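Local coordinates for Cas13d (PDB 6IV9), which binds a CRISPR RNA and, through its two HEPN domains, governs crRNA maturation and target RNA cleavage, at residues Y71-F75 with N104-G108; S54-M60 with F117-F123; Y669-V674 with E689-M693. The protein carries 2 engineered substitutions. All coordinates share one frame. Where two conformers were deposited one is given. Numbering follows the deposited sequence.

Interaction 1 of 3, residues Y71-F75 with N104-G108; sequences YITSF and NIELG. With nucleotides of chain B.
Two extended strands from different antiparallel sheets face each other, 71-75 and 105-108, with axes 9.2 Å apart and chain directions at 150°. This is face-to-face sheet packing joined by side chains. The second segment enters as a loop at Asn104 (chi1 m), with Asn104 CA 6.4 Å from Ser74 CA; Asn104 ND2 donates to Ser74 OG at 2.9 Å. Ser74 OG (chi1 p) is also hydrogen-bonded to Glu84, whose carboxylate accepts a further hydrogen bond from the backbone N of Asn104. Ile105 (p, t) sends CD1 to 3.8 Å from Ile72 CG2, Ile72 being m, t. Leu107 (t, p), two residues on, turns back in, its CD1 3.8 Å from Ile72 CD1, although Ile72 CA and Leu107 CA stay 9.3 Å apart. Beyond Ser74, Phe75 (chi1 m) leads away to the crRNA, setting CE1 3.2 Å from C2 of C30 of chain B, over one ring face. The aliphatic contacts thus join the sheets without direction, while the Asn104-Ser74-Glu84 bonds fix where the loop meets the strand, next to the RNA-contacting ring.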
# COMPACT_ATOMS: atom_id res chain seq x y z
N TYR A 71 33.33 5.40 -4.17
CA TYR A 71 33.29 4.00 -3.72
C TYR A 71 32.30 3.28 -4.62
O TYR A 71 31.17 3.69 -4.67
CB TYR A 71 32.90 3.92 -2.25
CG TYR A 71 33.81 4.73 -1.37
CD1 TYR A 71 33.56 6.06 -1.13
CD2 TYR A 71 34.93 4.16 -0.82
CE1 TYR A 71 34.41 6.81 -0.33
CE2 TYR A 71 35.79 4.89 -0.02
CZ TYR A 71 35.53 6.22 0.21
OH TYR A 71 36.38 6.94 0.99
N ILE A 72 32.76 2.23 -5.26
CA ILE A 72 31.93 1.44 -6.20
C ILE A 72 31.45 0.18 -5.47
O ILE A 72 32.26 -0.50 -4.89
CB ILE A 72 32.78 1.09 -7.43
CG1 ILE A 72 33.20 2.37 -8.16
CG2 ILE A 72 32.05 0.12 -8.33
CD1 ILE A 72 33.89 2.15 -9.45
N THR A 73 30.15 -0.08 -5.52
CA THR A 73 29.62 -1.29 -4.86
C THR A 73 28.97 -2.18 -5.91
O THR A 73 28.58 -1.70 -6.95
CB THR A 73 28.60 -0.97 -3.77
OG1 THR A 73 27.45 -0.41 -4.38
CG2 THR A 73 29.13 -0.05 -2.69
N SER A 74 28.90 -3.46 -5.60
CA SER A 74 28.24 -4.46 -6.47
C SER A 74 27.11 -5.10 -5.68
O SER A 74 27.01 -4.90 -4.49
CB SER A 74 29.19 -5.48 -7.02
OG SER A 74 29.66 -6.35 -6.02
N PHE A 75 26.26 -5.84 -6.36
CA PHE A 75 25.12 -6.44 -5.64
C PHE A 75 25.54 -7.71 -4.91
O PHE A 75 26.08 -8.61 -5.50
CB PHE A 75 24.00 -6.80 -6.61
CG PHE A 75 23.37 -5.62 -7.29
CD1 PHE A 75 22.37 -4.90 -6.68
CD2 PHE A 75 23.78 -5.24 -8.55
CE1 PHE A 75 21.78 -3.83 -7.32
CE2 PHE A 75 23.19 -4.17 -9.19
CZ PHE A 75 22.20 -3.46 -8.57
N ASN A 104 32.49 -9.12 -7.73
CA ASN A 104 31.51 -9.39 -8.81
C ASN A 104 31.85 -8.62 -10.08
O ASN A 104 31.31 -8.94 -11.11
CB ASN A 104 30.11 -9.01 -8.36
CG ASN A 104 29.70 -9.86 -7.18
OD1 ASN A 104 29.85 -11.07 -7.23
ND2 ASN A 104 29.23 -9.25 -6.12
N ILE A 105 32.69 -7.60 -9.97
CA ILE A 105 33.01 -6.78 -11.16
C ILE A 105 34.50 -6.48 -11.19
O ILE A 105 35.10 -6.44 -10.14
CB ILE A 105 32.17 -5.50 -11.15
CG1 ILE A 105 32.38 -4.71 -9.86
CG2 ILE A 105 30.71 -5.81 -11.40
CD1 ILE A 105 31.66 -3.40 -9.83
N GLU A 106 35.02 -6.28 -12.39
CA GLU A 106 36.44 -5.95 -12.62
C GLU A 106 36.48 -4.52 -13.12
O GLU A 106 35.80 -4.23 -14.07
CB GLU A 106 37.03 -6.91 -13.65
CG GLU A 106 38.42 -6.55 -14.07
CD GLU A 106 39.43 -7.67 -13.94
OE1 GLU A 106 39.06 -8.83 -14.13
OE2 GLU A 106 40.60 -7.37 -13.66
N LEU A 107 37.22 -3.66 -12.44
CA LEU A 107 37.30 -2.26 -12.88
C LEU A 107 38.39 -2.12 -13.94
O LEU A 107 39.48 -2.60 -13.74
CB LEU A 107 37.60 -1.37 -11.68
CG LEU A 107 37.26 0.11 -11.85
CD1 LEU A 107 35.81 0.29 -12.20
CD2 LEU A 107 37.60 0.89 -10.59
N GLY A 108 38.04 -1.48 -15.04
CA GLY A 108 38.99 -1.22 -16.11
C GLY A 108 39.52 0.19 -15.98
O GLY A 108 39.83 0.60 -14.88
P C B 30 14.82 -1.14 -10.89
OP1 C B 30 14.11 -1.34 -12.12
OP2 C B 30 14.17 -1.32 -9.58
O5' C B 30 16.06 -2.12 -10.78
C5' C B 30 16.89 -2.39 -11.92
C4' C B 30 17.71 -3.62 -11.66
O4' C B 30 18.62 -3.42 -10.55
C3' C B 30 17.01 -4.91 -11.30
O3' C B 30 16.37 -5.48 -12.42
C2' C B 30 18.20 -5.74 -10.81
O2' C B 30 18.95 -6.31 -11.87
C1' C B 30 19.00 -4.68 -10.05
N1 C B 30 18.79 -4.70 -8.60
C2 C B 30 19.36 -5.77 -7.93
O2 C B 30 20.01 -6.60 -8.58
N3 C B 30 19.20 -5.87 -6.59
C4 C B 30 18.56 -4.91 -5.92
N4 C B 30 18.53 -4.99 -4.60
C5 C B 30 18.00 -3.77 -6.58
C6 C B 30 18.20 -3.68 -7.91
P A B 29 13.56 3.77 -7.49
OP1 A B 29 13.14 2.98 -6.38
OP2 A B 29 14.37 5.00 -7.32
O5' A B 29 14.32 2.74 -8.43
C5' A B 29 14.75 3.15 -9.73
C4' A B 29 16.07 2.47 -10.03
O4' A B 29 17.02 2.90 -9.03
C3' A B 29 16.05 0.96 -9.88
O3' A B 29 15.42 0.32 -11.00
C2' A B 29 17.55 0.69 -9.72
O2' A B 29 18.22 0.77 -10.98
C1' A B 29 17.96 1.86 -8.82
N9 A B 29 17.89 1.51 -7.43
C8 A B 29 16.87 1.71 -6.53
N7 A B 29 17.06 1.11 -5.39
C5 A B 29 18.27 0.46 -5.55
C6 A B 29 19.00 -0.40 -4.72
N6 A B 29 18.63 -0.71 -3.48
N1 A B 29 20.16 -0.90 -5.19
C2 A B 29 20.54 -0.57 -6.43
N3 A B 29 19.93 0.21 -7.31
C4 A B 29 18.77 0.66 -6.82

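Interaction 2 of 3, residues S54-M60 with F117-F123. With nucleotides of chain B.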
# COMPACT_ATOMS: atom_id res chain seq x y z
N SER A 54 22.25 -1.69 -18.44
CA SER A 54 23.32 -2.72 -18.51
C SER A 54 24.29 -2.55 -17.33
O SER A 54 24.93 -3.49 -16.95
CB SER A 54 24.01 -2.73 -19.83
OG SER A 54 24.85 -1.62 -19.96
N VAL A 55 24.40 -1.33 -16.82
CA VAL A 55 25.29 -1.11 -15.66
C VAL A 55 24.76 -1.90 -14.45
O VAL A 55 25.53 -2.54 -13.81
CB VAL A 55 25.46 0.39 -15.36
CG1 VAL A 55 26.32 0.62 -14.14
CG2 VAL A 55 26.04 1.13 -16.55
N LYS A 56 23.47 -1.80 -14.18
CA LYS A 56 22.86 -2.57 -13.06
C LYS A 56 22.92 -4.07 -13.37
O LYS A 56 23.25 -4.82 -12.50
CB LYS A 56 21.41 -2.14 -12.86
CG LYS A 56 21.21 -0.69 -12.49
CD LYS A 56 21.64 -0.35 -11.10
CE LYS A 56 21.46 1.12 -10.78
NZ LYS A 56 21.84 1.44 -9.41
N ALA A 57 22.61 -4.44 -14.60
CA ALA A 57 22.59 -5.87 -15.00
C ALA A 57 23.97 -6.50 -14.80
O ALA A 57 24.04 -7.55 -14.24
CB ALA A 57 22.11 -6.00 -16.42
N ALA A 58 25.03 -5.79 -15.18
CA ALA A 58 26.44 -6.23 -15.09
C ALA A 58 26.88 -6.41 -13.63
O ALA A 58 27.86 -7.09 -13.41
CB ALA A 58 27.35 -5.30 -15.85
N GLY A 59 26.19 -5.78 -12.69
CA GLY A 59 26.52 -5.93 -11.26
C GLY A 59 26.93 -4.67 -10.51
O GLY A 59 27.12 -4.80 -9.33
N MET A 60 26.99 -3.50 -11.14
CA MET A 60 27.38 -2.28 -10.40
C MET A 60 26.14 -1.70 -9.71
O MET A 60 25.26 -1.26 -10.40
CB MET A 60 27.97 -1.21 -11.31
CG MET A 60 28.45 -0.01 -10.54
SD MET A 60 29.39 1.13 -11.54
CE MET A 60 30.92 0.24 -11.73
N PHE A 117 34.12 -1.10 -16.94
CA PHE A 117 34.16 -2.27 -16.05
C PHE A 117 33.51 -3.45 -16.76
O PHE A 117 32.92 -3.29 -17.78
CB PHE A 117 33.50 -1.98 -14.71
CG PHE A 117 32.00 -2.01 -14.75
CD1 PHE A 117 31.29 -0.96 -15.30
CD2 PHE A 117 31.30 -3.10 -14.27
CE1 PHE A 117 29.91 -1.00 -15.34
CE2 PHE A 117 29.92 -3.12 -14.32
CZ PHE A 117 29.23 -2.08 -14.86
N SER A 118 33.67 -4.62 -16.18
CA SER A 118 33.04 -5.82 -16.74
C SER A 118 32.66 -6.75 -15.59
O SER A 118 33.17 -6.58 -14.51
CB SER A 118 33.93 -6.48 -17.76
OG SER A 118 35.10 -6.95 -17.17
N SER A 119 31.73 -7.64 -15.86
CA SER A 119 31.30 -8.64 -14.86
C SER A 119 32.37 -9.72 -14.72
O SER A 119 32.98 -10.05 -15.70
CB SER A 119 29.99 -9.25 -15.28
OG SER A 119 29.70 -10.36 -14.49
N LYS A 120 32.54 -10.24 -13.52
CA LYS A 120 33.48 -11.36 -13.30
C LYS A 120 32.71 -12.68 -13.42
O LYS A 120 33.32 -13.71 -13.26
CB LYS A 120 34.11 -11.23 -11.91
CG LYS A 120 35.24 -10.22 -11.82
CD LYS A 120 35.94 -10.18 -10.51
CE LYS A 120 37.05 -9.16 -10.50
NZ LYS A 120 37.45 -8.75 -9.13
N HIS A 121 31.40 -12.61 -13.66
CA HIS A 121 30.55 -13.82 -13.68
C HIS A 121 29.87 -14.08 -15.02
O HIS A 121 28.93 -14.83 -15.02
CB HIS A 121 29.60 -13.85 -12.48
CG HIS A 121 30.29 -13.67 -11.18
ND1 HIS A 121 31.21 -14.56 -10.72
CD2 HIS A 121 30.22 -12.70 -10.26
CE1 HIS A 121 31.67 -14.15 -9.57
NE2 HIS A 121 31.07 -13.02 -9.27
N GLY A 122 30.33 -13.47 -16.10
CA GLY A 122 29.78 -13.81 -17.42
C GLY A 122 28.70 -12.92 -18.00
O GLY A 122 28.17 -13.31 -19.02
N PHE A 123 28.37 -11.78 -17.40
CA PHE A 123 27.32 -10.94 -18.02
C PHE A 123 27.85 -10.49 -19.38
O PHE A 123 28.95 -10.01 -19.47
CB PHE A 123 27.06 -9.66 -17.23
CG PHE A 123 26.20 -8.69 -17.98
CD1 PHE A 123 24.82 -8.85 -18.02
CD2 PHE A 123 26.75 -7.64 -18.68
CE1 PHE A 123 24.03 -7.96 -18.72
CE2 PHE A 123 25.96 -6.76 -19.39
CZ PHE A 123 24.60 -6.92 -19.41
P A B 21 22.47 1.80 -20.31
OP1 A B 21 22.72 0.44 -20.12
OP2 A B 21 21.07 2.28 -20.32
O5' A B 21 23.35 2.60 -19.26
C5' A B 21 22.81 2.97 -18.05
C4' A B 21 23.56 4.12 -17.46
O4' A B 21 23.34 5.27 -18.31
C3' A B 21 22.99 4.48 -16.10
O3' A B 21 23.76 3.94 -15.06
C2' A B 21 23.00 5.99 -16.05
O2' A B 21 24.26 6.48 -15.67
C1' A B 21 22.82 6.34 -17.52
N9 A B 21 21.47 6.66 -18.01
C8 A B 21 20.72 5.99 -18.95
N7 A B 21 19.65 6.64 -19.33
C5 A B 21 19.71 7.82 -18.60
C6 A B 21 18.84 8.92 -18.49
N6 A B 21 17.74 9.07 -19.22
N1 A B 21 19.19 9.91 -17.66
C2 A B 21 20.31 9.79 -16.94
N3 A B 21 21.19 8.81 -16.93
C4 A B 21 20.83 7.84 -17.79
P A B 29 13.56 3.77 -7.49
OP1 A B 29 13.14 2.98 -6.38
OP2 A B 29 14.37 5.00 -7.32
O5' A B 29 14.32 2.74 -8.43
C5' A B 29 14.75 3.15 -9.73
C4' A B 29 16.07 2.47 -10.03
O4' A B 29 17.02 2.90 -9.03
C3' A B 29 16.05 0.96 -9.88
O3' A B 29 15.42 0.32 -11.00
C2' A B 29 17.55 0.69 -9.72
O2' A B 29 18.22 0.77 -10.98
C1' A B 29 17.96 1.86 -8.82
N9 A B 29 17.89 1.51 -7.43
C8 A B 29 16.87 1.71 -6.53
N7 A B 29 17.06 1.11 -5.39
C5 A B 29 18.27 0.46 -5.55
C6 A B 29 19.00 -0.40 -4.72
N6 A B 29 18.63 -0.71 -3.48
N1 A B 29 20.16 -0.90 -5.19
C2 A B 29 20.54 -0.57 -6.43
N3 A B 29 19.93 0.21 -7.31
C4 A B 29 18.77 0.66 -6.82
P G B 22 23.02 3.37 -13.75
OP1 G B 22 24.13 2.88 -12.94
OP2 G B 22 21.89 2.50 -14.19
O5' G B 22 22.31 4.68 -13.14
C5' G B 22 23.14 5.63 -12.45
C4' G B 22 22.35 6.80 -11.93
O4' G B 22 21.77 7.54 -13.03
C3' G B 22 21.15 6.43 -11.07
O3' G B 22 21.63 6.30 -9.73
C2' G B 22 20.28 7.66 -11.17
O2' G B 22 20.72 8.66 -10.26
C1' G B 22 20.57 8.14 -12.61
N9 G B 22 19.55 7.87 -13.62
C8 G B 22 19.41 6.74 -14.39
N7 G B 22 18.40 6.81 -15.21
C5 G B 22 17.87 8.07 -15.00
C6 G B 22 16.74 8.69 -15.57
O6 G B 22 16.04 8.29 -16.52
N1 G B 22 16.48 9.93 -14.99
C2 G B 22 17.23 10.51 -14.01
N2 G B 22 16.84 11.71 -13.58
N3 G B 22 18.26 9.91 -13.42
C4 G B 22 18.53 8.71 -13.98
O HOH W 1 28.77 -9.31 -12.18
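Ala58 is the bump around which this contact is shaped. Its CB sits between two phenyl rings, 3.7 Å from Phe117 CE2 and 3.7 Å from Phe123 CD2, so that the small methyl fills the gap between the aromatic side chains while the rings settle against different parts of the short helix 54-58. Phe117 fills the hollow bounded by Val55, Ala58 and Met60: its CZ is 4.0 Å from Val55 CG1, and Met60 CE lies over one ring face, 3.8 Å from the ring centroid, a CH-pi contact accompanied by an oblique Met-aromatic approach of the sulfur. Phe123 is laid flatter, with the helix backbone, Ala57 C and Ala58 CA, over one face and Ala57 CB 3.6 Å from its CE1.

The helix ends in a Schellman motif, in which Met60 N bonds to Val55 O (3.2 Å) and Gly59 N to Lys56 O (3.1 Å); the positive phi of Gly59 turns the chain into strand 60-65, bringing Met60 round to the ring. Across from it, strand 114-119 finishes in an ST turn, His121 N donating to Ser119 OG at 2.9 Å. That hydroxyl in turn donates to a water, which donates to Ala58 O, each 2.7 Å away, bridging the C-terminal ends of the helix and the strand beside the rings.

The helix also faces crRNA. Ser54 N and Ser54 OG donate to OP1 of A21 of chain B at 2.8 and 3.0 Å, placing the phosphate at the helix N-terminus, and Lys56 NZ reaches N3 of A29 of chain B at 3.1 Å.

Interaction 3 of 3, residues Y669-V674 with E689-M693. With nucleotides of chain B.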
# COMPACT_ATOMS: atom_id res chain seq x y z
N TYR A 669 -17.30 -14.52 -16.39
CA TYR A 669 -18.39 -13.84 -15.67
C TYR A 669 -19.71 -14.01 -16.42
O TYR A 669 -20.72 -14.25 -15.82
CB TYR A 669 -18.10 -12.34 -15.59
CG TYR A 669 -17.13 -11.93 -14.53
CD1 TYR A 669 -17.27 -12.34 -13.22
CD2 TYR A 669 -16.07 -11.09 -14.83
CE1 TYR A 669 -16.37 -11.96 -12.24
CE2 TYR A 669 -15.17 -10.69 -13.87
CZ TYR A 669 -15.32 -11.13 -12.57
OH TYR A 669 -14.45 -10.73 -11.62
N TYR A 670 -19.65 -13.87 -17.73
CA TYR A 670 -20.89 -13.97 -18.53
C TYR A 670 -21.50 -15.37 -18.38
O TYR A 670 -22.68 -15.48 -18.20
CB TYR A 670 -20.56 -13.66 -19.99
CG TYR A 670 -21.76 -13.65 -20.89
CD1 TYR A 670 -22.64 -12.59 -20.88
CD2 TYR A 670 -22.02 -14.70 -21.75
CE1 TYR A 670 -23.75 -12.57 -21.70
CE2 TYR A 670 -23.12 -14.70 -22.58
CZ TYR A 670 -24.00 -13.63 -22.55
OH TYR A 670 -25.09 -13.61 -23.35
N LYS A 671 -20.69 -16.40 -18.45
CA LYS A 671 -21.17 -17.79 -18.31
C LYS A 671 -21.71 -18.06 -16.90
O LYS A 671 -22.66 -18.79 -16.78
CB LYS A 671 -20.03 -18.74 -18.64
CG LYS A 671 -20.42 -20.19 -18.87
CD LYS A 671 -19.44 -20.92 -19.77
CE LYS A 671 -19.12 -22.32 -19.28
NZ LYS A 671 -19.47 -23.33 -20.30
N SER A 672 -21.06 -17.56 -15.86
CA SER A 672 -21.50 -17.80 -14.47
C SER A 672 -22.68 -16.92 -14.02
O SER A 672 -23.40 -17.37 -13.16
CB SER A 672 -20.35 -17.69 -13.53
OG SER A 672 -19.82 -16.40 -13.58
N CYS A 673 -22.83 -15.72 -14.56
CA CYS A 673 -23.88 -14.78 -14.08
C CYS A 673 -25.16 -14.78 -14.91
O CYS A 673 -26.18 -14.45 -14.36
CB CYS A 673 -23.35 -13.35 -14.07
SG CYS A 673 -21.94 -13.12 -12.97
N VAL A 674 -25.09 -15.13 -16.18
CA VAL A 674 -26.28 -15.06 -17.07
C VAL A 674 -26.94 -16.44 -17.14
O VAL A 674 -26.25 -17.39 -17.42
CB VAL A 674 -25.90 -14.50 -18.45
CG1 VAL A 674 -27.07 -14.50 -19.40
CG2 VAL A 674 -25.33 -13.10 -18.33
N GLU A 689 -24.42 -6.74 -21.63
CA GLU A 689 -25.28 -7.65 -20.72
C GLU A 689 -25.03 -7.71 -19.18
O GLU A 689 -25.93 -7.55 -18.41
CB GLU A 689 -25.33 -9.05 -21.34
CG GLU A 689 -26.63 -9.79 -21.09
CD GLU A 689 -26.83 -11.06 -21.90
OE1 GLU A 689 -26.28 -11.16 -23.02
OE2 GLU A 689 -27.54 -11.96 -21.43
N LEU A 690 -23.75 -7.72 -18.84
CA LEU A 690 -23.30 -7.70 -17.43
C LEU A 690 -23.62 -6.32 -16.85
O LEU A 690 -24.05 -6.26 -15.73
CB LEU A 690 -21.81 -8.04 -17.38
CG LEU A 690 -21.48 -9.47 -17.80
CD1 LEU A 690 -19.99 -9.68 -17.92
CD2 LEU A 690 -22.09 -10.46 -16.84
N ALA A 691 -23.43 -5.26 -17.63
CA ALA A 691 -23.71 -3.89 -17.15
C ALA A 691 -25.21 -3.74 -16.85
O ALA A 691 -25.55 -3.10 -15.89
CB ALA A 691 -23.23 -2.87 -18.13
N ARG A 692 -26.06 -4.30 -17.70
CA ARG A 692 -27.52 -4.25 -17.49
C ARG A 692 -27.89 -5.01 -16.22
O ARG A 692 -28.74 -4.56 -15.50
CB ARG A 692 -28.24 -4.85 -18.69
CG ARG A 692 -28.36 -3.88 -19.84
CD ARG A 692 -29.48 -4.29 -20.77
NE ARG A 692 -29.07 -5.38 -21.62
CZ ARG A 692 -28.21 -5.29 -22.62
NH1 ARG A 692 -27.77 -6.38 -23.19
NH2 ARG A 692 -27.81 -4.11 -23.05
N MET A 693 -27.25 -6.15 -15.98
CA MET A 693 -27.55 -6.95 -14.77
C MET A 693 -27.20 -6.13 -13.53
O MET A 693 -27.96 -6.16 -12.60
CB MET A 693 -26.69 -8.20 -14.74
CG MET A 693 -27.11 -9.23 -15.71
SD MET A 693 -26.44 -10.81 -15.23
CE MET A 693 -25.42 -10.33 -13.85
P U B 38 -7.98 -6.61 -7.76
OP1 U B 38 -8.15 -5.23 -7.45
OP2 U B 38 -7.83 -7.62 -6.75
O5' U B 38 -9.24 -6.97 -8.66
C5' U B 38 -9.47 -8.28 -9.00
C4' U B 38 -10.47 -8.34 -10.14
O4' U B 38 -9.96 -7.56 -11.24
C3' U B 38 -10.60 -9.74 -10.69
O3' U B 38 -11.63 -10.40 -9.94
C2' U B 38 -10.98 -9.50 -12.15
O2' U B 38 -12.34 -9.18 -12.29
C1' U B 38 -10.20 -8.24 -12.46
N1 U B 38 -8.92 -8.49 -13.13
C2 U B 38 -8.48 -7.52 -14.01
O2 U B 38 -9.12 -6.50 -14.24
N3 U B 38 -7.26 -7.78 -14.60
C4 U B 38 -6.44 -8.89 -14.37
O4 U B 38 -5.35 -8.98 -14.97
C5 U B 38 -6.95 -9.82 -13.40
C6 U B 38 -8.15 -9.59 -12.83
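Two consecutive helices, 663-673 and 683-696, joined by a connecting loop, pack side by side with their segment axes 10.9 Å apart and crossing at 45°, rather than as an antiparallel hairpin. The closest backbone approach is at Tyr670 and Leu690, whose CA atoms are 6.8 Å apart.

Leu690 is the central apolar residue of the interface. Its CD1 is 4.0 Å from Tyr669 CB, while its CD2 lies 4.1 Å from Tyr670 CA and 4.2 Å from Cys673 CB. One turn on, Met693 continues the apolar seam, with CE 3.7 Å from Cys673 CB and SD 4.0 Å from Val674 CG2. Val674, the first residue to leave helical geometry, therefore packs with the chain already turning out of the helix. The seam has a polar border: Tyr670 OH donates to Glu689 OE1 at 2.7 Å, and the same hydroxyl is bonded to the backbone N of Asp678 in the connecting loop, tying loop and second helix to one side chain. The carboxylate lies beside Val674 too, with Glu689 OE2 3.3 Å from its CG1.

Tyr669 starts toward the second helix at CB, but its ring leads away to the crRNA, where Tyr669 OH shares a 2.7 Å hydrogen bond with the 2'-hydroxyl, O2', of U38 of chain B. Such a bond does not depend on the base and is consistent with recognition of RNA by its ribose.

Around the pair, the long helix 713-760 packs against Tyr669 and Leu690 through Leu726 and against Met693 through Val723, while helix 651-660 meets Ala691 of the second helix.

In the fold
Interactions 1 and 2 are neighbours in the small beta-rich part near the N-terminus, their centres about 8 Å apart. Strands 105-110 and 114-119, adjacent in one sheet, carry one side of each contact, and probable hydrogen bonds such as Glu106 N to Ser118 O (2.8 Å) join them directly. Along the chain, 71-75 with 104-108 is nested inside the loop closed by 54-60 with 117-123. Interaction 3 follows much later, in the helical part, its centre about 57 Å from that of interaction 1 and 52 Å from that of interaction 2. All three nevertheless touch the same crRNA, so the RNA runs between distant parts of the protein: A21, G22, A29 and C30 at the first two, U38 at the third.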